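Local coordinates for protein transcriptional regulator, LacI family (Arthrobacter sp., PDB 4RKQ) that probably regulates transcription as a LacI-family protein, in which a periplasmic-binding-protein-like domain is expected to bind a sugar or related effector, at residues Thr87-Gly90 and Arg91-Leu94. Numbering follows the deposited sequence.
Sequences TVLG and RRPL
R92 folds its side chain back over the end of helix 82-89 and donates two hydrogen bonds to carbonyls in the last turn of that helix. Its NE lies 2.8 Å from L89 O along a nearly straight N-H...O bond (169°), while NH2 makes a longer, more bent bond of 3.3 Å to V88 O. Both oxygens sit at the edge of the guanidinium, close to its plane, which limits rotation of the group. The chain reaches them because it bends at chi3 (-75°), turning NE back toward the helix. L89 O is gripped a second time by the backbone: R92 N donates to it at 3.2 Å, well above the carbonyl plane and from the face opposite to NE. A leucine in place of R92 has no donor for either carbonyl, and would probably leave V88 O without this mate and L89 O with the backbone bond alone across the turn.

On the buried side, L89 crosses R92 at about a right angle, its CD2 4.1 Å from R92 CB. The other methyl, CD1, packs 3.8 Å from L94 CB, and L89 also meets V64 of helix 60-67 and V74 of strand 73-76. Q86, one turn back in the helix, hydrogen-bonds the returning chain through NE2 to R92 O and OE1 to L94 N.

The reversal itself is a type II' beta turn from L89 to R92, closed by the R92 N to L89 O bond. G90 takes its second position with positive phi (70°), where a side chain would clash with R91 N. This helix-turn-strand link leads from helix 82-89 into parallel strand 94-97, completing a right-handed beta-alpha-beta crossover from strand 73-76 in the Rossmann-like N-terminal subdomain of the periplasmic-binding-protein fold.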
loop_
_atom_site.group_PDB
_atom_site.type_symbol
_atom_site.label_atom_id
_atom_site.label_comp_id
_atom_site.label_asym_id
_atom_site.label_seq_id
_atom_site.Cartn_x
_atom_site.Cartn_y
_atom_site.Cartn_z
ATOM N N THR A 87 -18.143 -18.432 -14.450
ATOM C CA THR A 87 -19.546 -18.881 -14.609
ATOM C C THR A 87 -20.562 -17.785 -14.268
ATOM O O THR A 87 -21.527 -17.549 -15.017
ATOM C CB THR A 87 -19.801 -20.195 -13.814
ATOM O OG1 THR A 87 -18.920 -21.184 -14.332
ATOM C CG2 THR A 87 -21.229 -20.676 -13.945
ATOM N N VAL A 88 -20.316 -17.088 -13.179
ATOM C CA VAL A 88 -21.168 -15.981 -12.761
ATOM C C VAL A 88 -21.122 -14.919 -13.845
ATOM O O VAL A 88 -22.158 -14.397 -14.294
ATOM C CB VAL A 88 -20.665 -15.412 -11.408
ATOM C CG1 VAL A 88 -21.211 -14.024 -11.118
ATOM C CG2 VAL A 88 -21.000 -16.360 -10.254
ATOM N N LEU A 89 -19.913 -14.611 -14.310
ATOM C CA LEU A 89 -19.781 -13.544 -15.303
ATOM C C LEU A 89 -20.364 -13.859 -16.670
ATOM O O LEU A 89 -20.600 -12.918 -17.441
ATOM C CB LEU A 89 -18.302 -13.129 -15.448
ATOM C CG LEU A 89 -17.815 -12.204 -14.317
ATOM C CD1 LEU A 89 -16.284 -12.252 -14.219
ATOM C CD2 LEU A 89 -18.262 -10.749 -14.444
ATOM N N GLY A 90 -20.568 -15.145 -16.997
ATOM C CA GLY A 90 -21.114 -15.495 -18.313
ATOM C C GLY A 90 -20.057 -15.212 -19.372
ATOM O O GLY A 90 -18.952 -15.669 -19.251
ATOM N N ARG A 91 -20.383 -14.411 -20.366
ATOM C CA ARG A 91 -19.444 -14.025 -21.445
ATOM C C ARG A 91 -18.645 -12.752 -21.140
ATOM O O ARG A 91 -17.791 -12.308 -21.942
ATOM C CB ARG A 91 -20.226 -13.851 -22.764
ATOM C CG ARG A 91 -20.712 -15.183 -23.301
ATOM C CD ARG A 91 -21.707 -15.005 -24.407
ATOM N NE ARG A 91 -21.165 -14.181 -25.500
ATOM C CZ ARG A 91 -20.519 -14.634 -26.565
ATOM N NH1 ARG A 91 -20.302 -15.920 -26.722
ATOM N NH2 ARG A 91 -20.116 -13.774 -27.504
ATOM N N ARG A 92 -18.952 -12.116 -20.004
ATOM C CA ARG A 92 -18.152 -10.986 -19.539
ATOM C C ARG A 92 -16.796 -11.563 -19.054
ATOM O O ARG A 92 -16.746 -12.440 -18.214
ATOM C CB ARG A 92 -18.876 -10.209 -18.413
ATOM C CG ARG A 92 -20.257 -9.683 -18.785
ATOM C CD ARG A 92 -21.055 -9.180 -17.596
ATOM N NE ARG A 92 -21.551 -10.312 -16.821
ATOM C CZ ARG A 92 -22.529 -10.252 -15.939
ATOM N NH1 ARG A 92 -23.116 -9.086 -15.655
ATOM N NH2 ARG A 92 -22.875 -11.357 -15.282
ATOM N N PRO A 93 -15.697 -11.132 -19.660
ATOM C CA PRO A 93 -14.422 -11.827 -19.450
ATOM C C PRO A 93 -13.828 -11.597 -18.062
ATOM O O PRO A 93 -13.874 -10.470 -17.531
ATOM C CB PRO A 93 -13.496 -11.236 -20.545
ATOM C CG PRO A 93 -14.179 -10.027 -21.065
ATOM C CD PRO A 93 -15.640 -10.123 -20.745
ATOM N N LEU A 94 -13.397 -12.698 -17.458
ATOM C CA LEU A 94 -12.557 -12.670 -16.296
ATOM C C LEU A 94 -11.110 -12.923 -16.697
ATOM O O LEU A 94 -10.820 -13.888 -17.412
ATOM C CB LEU A 94 -12.996 -13.746 -15.323
ATOM C CG LEU A 94 -12.153 -13.963 -14.086
ATOM C CD1 LEU A 94 -12.173 -12.731 -13.180
ATOM C CD2 LEU A 94 -12.695 -15.185 -13.349
#